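Local coordinates for glyoxylate-induced Protein (Pseudomonas aeruginosa, PDB 1SQ4) that has no established function but, as a protein with two cupin domains, may act as a ureidoglycine aminohydrolase, at residues P47-N51 with N78-P84; E100-Q106 with D125-T131. All coordinates share one frame; numbering follows the deposited sequence.

Contact 1. Residues P47-N51 with N78-P84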
loop_
_atom_site.group_PDB
_atom_site.type_symbol
_atom_site.label_atom_id
_atom_site.label_comp_id
_atom_site.label_asym_id
_atom_site.label_seq_id
_atom_site.Cartn_x
_atom_site.Cartn_y
_atom_site.Cartn_z
ATOM N N PRO A 47 23.407 -27.776 -24.494
ATOM C CA PRO A 47 24.133 -28.444 -25.571
ATOM C C PRO A 47 24.753 -29.715 -25.083
ATOM O O PRO A 47 25.150 -29.813 -23.922
ATOM C CB PRO A 47 25.210 -27.438 -25.943
ATOM C CG PRO A 47 24.559 -26.145 -25.698
ATOM C CD PRO A 47 23.852 -26.380 -24.361
ATOM N N PHE A 48 24.834 -30.688 -25.974
ATOM C CA PHE A 48 25.470 -31.942 -25.642
ATOM C C PHE A 48 24.693 -32.800 -24.641
ATOM O O PHE A 48 25.275 -33.636 -23.945
ATOM C CB PHE A 48 26.877 -31.638 -25.111
ATOM C CG PHE A 48 27.666 -30.681 -25.985
ATOM C CD1 PHE A 48 27.888 -30.972 -27.335
ATOM C CD2 PHE A 48 28.195 -29.498 -25.467
ATOM C CE1 PHE A 48 28.635 -30.113 -28.146
ATOM C CE2 PHE A 48 28.945 -28.634 -26.276
ATOM C CZ PHE A 48 29.162 -28.940 -27.622
ATOM N N TRP A 49 23.384 -32.605 -24.544
ATOM C CA TRP A 49 22.611 -33.433 -23.625
ATOM C C TRP A 49 21.562 -34.247 -24.369
ATOM O O TRP A 49 20.756 -33.698 -25.120
ATOM C CB TRP A 49 21.941 -32.585 -22.534
ATOM C CG TRP A 49 22.877 -32.098 -21.447
ATOM C CD1 TRP A 49 23.736 -31.038 -21.515
ATOM C CD2 TRP A 49 23.032 -32.654 -20.135
ATOM N NE1 TRP A 49 24.415 -30.899 -20.323
ATOM C CE2 TRP A 49 24.002 -31.880 -19.460
ATOM C CE3 TRP A 49 22.446 -33.734 -19.464
ATOM C CZ2 TRP A 49 24.400 -32.148 -18.143
ATOM C CZ3 TRP A 49 22.842 -34.005 -18.148
ATOM C CH2 TRP A 49 23.814 -33.210 -17.505
ATOM N N ASP A 50 21.588 -35.561 -24.159
ATOM C CA ASP A 50 20.636 -36.462 -24.799
ATOM C C ASP A 50 19.483 -36.764 -23.862
ATOM O O ASP A 50 19.687 -37.046 -22.678
ATOM C CB ASP A 50 21.308 -37.782 -25.177
ATOM C CG ASP A 50 22.702 -37.586 -25.718
ATOM O OD1 ASP A 50 22.838 -36.910 -26.765
ATOM O OD2 ASP A 50 23.659 -38.104 -25.095
ATOM N N ASN A 51 18.278 -36.712 -24.416
ATOM C CA ASN A 51 17.048 -36.986 -23.687
ATOM C C ASN A 51 16.966 -36.259 -22.362
ATOM O O ASN A 51 16.677 -36.855 -21.330
ATOM C CB ASN A 51 16.901 -38.495 -23.474
ATOM C CG ASN A 51 16.938 -39.257 -24.780
ATOM O OD1 ASN A 51 16.311 -38.848 -25.761
ATOM N ND2 ASN A 51 17.667 -40.370 -24.806
ATOM N N ASN A 78 18.533 -43.662 -20.931
ATOM C CA ASN A 78 19.672 -43.492 -21.825
ATOM C C ASN A 78 20.064 -42.023 -21.966
ATOM O O ASN A 78 20.923 -41.682 -22.772
ATOM C CB ASN A 78 19.341 -44.104 -23.192
ATOM C CG ASN A 78 20.569 -44.332 -24.042
ATOM O OD1 ASN A 78 21.462 -45.091 -23.663
ATOM N ND2 ASN A 78 20.627 -43.674 -25.199
ATOM N N GLY A 79 19.444 -41.160 -21.165
ATOM C CA GLY A 79 19.755 -39.744 -21.222
ATOM C C GLY A 79 20.993 -39.354 -20.433
ATOM O O GLY A 79 21.491 -40.130 -19.614
ATOM N N GLY A 80 21.488 -38.140 -20.678
ATOM C CA GLY A 80 22.675 -37.661 -19.984
ATOM C C GLY A 80 23.636 -36.915 -20.899
ATOM O O GLY A 80 23.212 -36.342 -21.899
ATOM N N SER A 81 24.927 -36.933 -20.569
ATOM C CA SER A 81 25.939 -36.228 -21.361
ATOM C C SER A 81 27.413 -36.559 -21.047
ATOM O O SER A 81 27.761 -36.879 -19.909
ATOM C CB SER A 81 25.751 -34.725 -21.190
ATOM O OG SER A 81 26.866 -34.018 -21.703
ATOM N N ASP A 82 28.285 -36.458 -22.050
ATOM C CA ASP A 82 29.701 -36.723 -21.816
ATOM C C ASP A 82 30.499 -35.437 -21.704
ATOM O O ASP A 82 31.709 -35.459 -21.490
ATOM C CB ASP A 82 30.272 -37.609 -22.913
ATOM C CG ASP A 82 29.676 -38.996 -22.884
ATOM O OD1 ASP A 82 29.637 -39.592 -21.781
ATOM O OD2 ASP A 82 29.242 -39.484 -23.954
ATOM N N LYS A 83 29.801 -34.318 -21.847
ATOM C CA LYS A 83 30.392 -32.992 -21.738
ATOM C C LYS A 83 29.321 -32.157 -21.056
ATOM O O LYS A 83 28.836 -31.176 -21.611
ATOM C CB LYS A 83 30.700 -32.434 -23.127
ATOM C CG LYS A 83 31.757 -33.228 -23.877
ATOM C CD LYS A 83 31.703 -33.017 -25.399
ATOM C CE LYS A 83 32.184 -31.640 -25.833
ATOM N NZ LYS A 83 32.139 -31.479 -27.314
ATOM N N PRO A 84 28.954 -32.536 -19.822
ATOM C CA PRO A 84 27.929 -31.857 -19.024
ATOM C C PRO A 84 28.196 -30.388 -18.704
ATOM O O PRO A 84 27.320 -29.541 -18.880
ATOM C CB PRO A 84 27.845 -32.725 -17.778
ATOM C CG PRO A 84 29.265 -33.153 -17.598
ATOM C CD PRO A 84 29.702 -33.502 -18.997
HETATM O O HOH W 1 18.493 -42.691 -26.992
#
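D50 and G80 pair through their backbones: D50 N donates to G80 O and G80 N to D50 O, both 2.9 Å long, the two bonds of an antiparallel hydrogen-bonded pair. G80 has backbone angles (phi 138°, psi -152°) at which a side chain would press on the carbonyl oxygen of G79, so glycine suits this place. At G79 the missing side chain lets D50 O and N51 come close to the strand.

S81 extends the polar contacts. With its hydroxyl anti to the backbone N (chi1 168°), S81 OG donates to F48 O at 2.8 Å, reaching that oxygen from outside the carbonyl plane. The same OG accepts from K83 N at 3.0 Å, closing an ST turn that starts the bend toward P84. One small hydroxyl thus serves the loop 47-51 and its own turn at once. At the other end, a water accepts from N51 ND2 and N78 ND2, linking two amides.

Two aromatic rings of 47-51 meet 78-84. S81 CB stands over the five-membered ring of W49, 3.7 Å from its centroid, a CH-pi contact. Farther along the indole, W49 CZ2 meets P84 CB at 3.5 Å, the two side chains crossing at about a right angle; the broad ring is long enough to cover both residues. K83, its chain bent at chi3, brings NZ over the F48 ring, 4.1 Å from the centroid, a cation-pi contact offset toward the rim.

D50 OD2 is salt-bridged to R129 of the adjoining strand 126-129, and W49 packs on V128 of that strand. The loop 47-51 thus runs along the edge of strand 79-81, the outermost strand within this chain of the smaller four-stranded sheet in an N-terminal cupin β-barrel.

Contact 2. Residues E100-Q106 with D125-T131; sequences ELSLTLQ and DYKVRNT
L103 points one δ-methyl, CD1, at the Y126 ring, 3.5 Å from CD2, while the same methyl lies 3.8 Å from V128 CG1. Leucine and ring meet at a slant, neither squarely over a face nor at an edge. Y126 CG sits between its backbone N and carbonyl carbon (chi1 76°), which carries the ring over toward L103 although its neighbour straight across the strands is L105. That leucine reaches the stem of the tyrosine instead, L105 CD1 lying 3.4 Å from Y126 CB. L101 CD1 makes a looser approach to V128 CB at 4.2 Å.

L103, L105, Y126 and V128 form one face of two antiparallel strands whose axes approach to 4.7 Å. This face looks into the cupin barrel, where L103 touches A118, L105 and Y126 touch I120, and Y126 also reaches W140, all on strands of the larger opposing sheet; bulky apolar side chains suit that interior.

The other face, with S102, T104, K127 and R129, is more polar and more accessible. T104 CB rests against K127 CG at 3.8 Å, the methylenes of the long lysine extending beyond the threonine. S102 is short enough to lie beside the backbone of R129, and T131 CG2 comes near S102 CB. R129 bends away from S102, so its guanidinium leaves this strand pair and donates through NH2 to N78 O. The backbones are joined by S102 and R129, and by T104 and K127, two hydrogen-bonded pairs; the straightest bond runs from T104 N to K127 O at 172°.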
loop_
_atom_site.group_PDB
_atom_site.type_symbol
_atom_site.label_atom_id
_atom_site.label_comp_id
_atom_site.label_asym_id
_atom_site.label_seq_id
_atom_site.Cartn_x
_atom_site.Cartn_y
_atom_site.Cartn_z
ATOM N N GLU A 100 17.568 -43.380 -10.577
ATOM C CA GLU A 100 18.969 -43.683 -10.332
ATOM C C GLU A 100 19.843 -43.017 -11.389
ATOM O O GLU A 100 19.621 -43.183 -12.587
ATOM C CB GLU A 100 19.195 -45.190 -10.362
ATOM C CG GLU A 100 20.640 -45.620 -10.152
ATOM C CD GLU A 100 20.889 -47.042 -10.641
ATOM O OE1 GLU A 100 20.010 -47.910 -10.404
ATOM O OE2 GLU A 100 21.959 -47.290 -11.252
ATOM N N LEU A 101 20.831 -42.255 -10.933
ATOM C CA LEU A 101 21.737 -41.565 -11.833
ATOM C C LEU A 101 23.097 -42.232 -11.772
ATOM O O LEU A 101 23.519 -42.722 -10.724
ATOM C CB LEU A 101 21.860 -40.087 -11.436
ATOM C CG LEU A 101 22.591 -39.103 -12.363
ATOM C CD1 LEU A 101 21.943 -39.114 -13.730
ATOM C CD2 LEU A 101 22.531 -37.698 -11.782
ATOM N N SER A 102 23.774 -42.263 -12.912
ATOM C CA SER A 102 25.099 -42.855 -13.001
ATOM C C SER A 102 26.088 -41.722 -13.235
ATOM O O SER A 102 26.074 -41.084 -14.288
ATOM C CB SER A 102 25.144 -43.853 -14.157
ATOM O OG SER A 102 26.407 -44.473 -14.267
ATOM N N LEU A 103 26.932 -41.464 -12.239
ATOM C CA LEU A 103 27.933 -40.399 -12.319
ATOM C C LEU A 103 29.352 -40.940 -12.380
ATOM O O LEU A 103 29.751 -41.772 -11.567
ATOM C CB LEU A 103 27.829 -39.468 -11.102
ATOM C CG LEU A 103 28.946 -38.426 -10.930
ATOM C CD1 LEU A 103 28.854 -37.412 -12.043
ATOM C CD2 LEU A 103 28.836 -37.742 -9.589
ATOM N N THR A 104 30.115 -40.455 -13.348
ATOM C CA THR A 104 31.502 -40.856 -13.482
ATOM C C THR A 104 32.282 -39.614 -13.070
ATOM O O THR A 104 32.397 -38.651 -13.831
ATOM C CB THR A 104 31.829 -41.253 -14.929
ATOM O OG1 THR A 104 31.030 -42.380 -15.297
ATOM C CG2 THR A 104 33.282 -41.616 -15.069
ATOM N N LEU A 105 32.793 -39.630 -11.846
ATOM C CA LEU A 105 33.523 -38.495 -11.325
ATOM C C LEU A 105 34.909 -38.897 -10.872
ATOM O O LEU A 105 35.068 -39.816 -10.071
ATOM C CB LEU A 105 32.749 -37.884 -10.157
ATOM C CG LEU A 105 33.325 -36.607 -9.549
ATOM C CD1 LEU A 105 33.327 -35.532 -10.601
ATOM C CD2 LEU A 105 32.508 -36.173 -8.339
ATOM N N GLN A 106 35.915 -38.201 -11.391
ATOM C CA GLN A 106 37.291 -38.490 -11.020
ATOM C C GLN A 106 37.614 -39.954 -11.258
ATOM O O GLN A 106 38.065 -40.659 -10.351
ATOM C CB GLN A 106 37.518 -38.159 -9.539
ATOM C CG GLN A 106 38.562 -37.078 -9.316
ATOM C CD GLN A 106 38.139 -35.740 -9.912
ATOM O OE1 GLN A 106 37.731 -35.659 -11.078
ATOM N NE2 GLN A 106 38.253 -34.680 -9.116
ATOM N N ASP A 125 36.527 -33.178 -14.400
ATOM C CA ASP A 125 35.901 -33.938 -15.473
ATOM C C ASP A 125 34.940 -34.957 -14.897
ATOM O O ASP A 125 35.239 -35.631 -13.910
ATOM C CB ASP A 125 36.939 -34.669 -16.319
ATOM C CG ASP A 125 37.889 -33.728 -17.007
ATOM O OD1 ASP A 125 37.419 -32.711 -17.577
ATOM O OD2 ASP A 125 39.109 -34.014 -16.990
ATOM N N TYR A 126 33.784 -35.072 -15.529
ATOM C CA TYR A 126 32.787 -36.015 -15.077
ATOM C C TYR A 126 31.741 -36.168 -16.145
ATOM O O TYR A 126 31.775 -35.480 -17.161
ATOM C CB TYR A 126 32.116 -35.508 -13.804
ATOM C CG TYR A 126 31.097 -34.398 -14.001
ATOM C CD1 TYR A 126 31.495 -33.066 -14.146
ATOM C CD2 TYR A 126 29.729 -34.677 -13.981
ATOM C CE1 TYR A 126 30.553 -32.032 -14.250
ATOM C CE2 TYR A 126 28.780 -33.656 -14.088
ATOM C CZ TYR A 126 29.201 -32.337 -14.217
ATOM O OH TYR A 126 28.260 -31.335 -14.289
ATOM N N LYS A 127 30.809 -37.079 -15.919
ATOM C CA LYS A 127 29.731 -37.251 -16.867
ATOM C C LYS A 127 28.594 -37.987 -16.212
ATOM O O LYS A 127 28.808 -38.725 -15.258
ATOM C CB LYS A 127 30.227 -37.938 -18.141
ATOM C CG LYS A 127 31.144 -39.122 -17.953
ATOM C CD LYS A 127 31.801 -39.463 -19.271
ATOM C CE LYS A 127 32.663 -40.694 -19.144
ATOM N NZ LYS A 127 33.186 -41.140 -20.472
ATOM N N VAL A 128 27.381 -37.740 -16.695
ATOM C CA VAL A 128 26.187 -38.350 -16.120
ATOM C C VAL A 128 25.370 -39.128 -17.134
ATOM O O VAL A 128 25.210 -38.715 -18.281
ATOM C CB VAL A 128 25.252 -37.277 -15.478
ATOM C CG1 VAL A 128 25.988 -36.512 -14.409
ATOM C CG2 VAL A 128 24.746 -36.327 -16.532
ATOM N N ARG A 129 24.827 -40.252 -16.710
ATOM C CA ARG A 129 24.048 -41.035 -17.636
ATOM C C ARG A 129 22.951 -41.776 -16.886
ATOM O O ARG A 129 23.111 -42.123 -15.709
ATOM C CB ARG A 129 24.983 -42.005 -18.378
ATOM C CG ARG A 129 24.320 -42.879 -19.429
ATOM C CD ARG A 129 23.750 -42.068 -20.581
ATOM N NE ARG A 129 24.779 -41.362 -21.341
ATOM C CZ ARG A 129 24.518 -40.504 -22.321
ATOM N NH1 ARG A 129 25.508 -39.902 -22.959
ATOM N NH2 ARG A 129 23.264 -40.237 -22.658
ATOM N N ASN A 130 21.824 -41.982 -17.561
ATOM C CA ASN A 130 20.706 -42.704 -16.968
ATOM C C ASN A 130 20.706 -44.099 -17.594
ATOM O O ASN A 130 20.172 -44.294 -18.699
ATOM C CB ASN A 130 19.377 -41.999 -17.265
ATOM C CG ASN A 130 18.187 -42.726 -16.660
ATOM O OD1 ASN A 130 17.032 -42.328 -16.849
ATOM N ND2 ASN A 130 18.465 -43.808 -15.926
ATOM N N THR A 131 21.313 -45.058 -16.886
ATOM C CA THR A 131 21.411 -46.435 -17.373
ATOM C C THR A 131 20.210 -47.297 -17.042
ATOM O O THR A 131 20.228 -48.482 -17.339
ATOM C CB THR A 131 22.662 -47.173 -16.821
ATOM O OG1 THR A 131 22.585 -47.257 -15.396
ATOM C CG2 THR A 131 23.940 -46.460 -17.209
#

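Overall arrangement
Contacts 1 and 2 are consecutive along the chain, and their centres lie 10 Å apart. They join the same four-stranded sheet, in which strand 79-81 of contact 1 neighbours strand 126-129 of contact 2. The seam between them combines hydrogen bonds with packing: N130 N probably bonds G79 O at 2.8 Å, and P84 touches Y126. The R129 guanidinium of contact 2 is tied to both segments of contact 1, through N78 in 78-84 and D50 in 47-51. Contact 1 is the outer of the two and touches a second subunit, whereas no other chain meets contact 2. A thiocyanate ion, probably from the crystallisation liquor, lies about 5 Å from the F48 side chain.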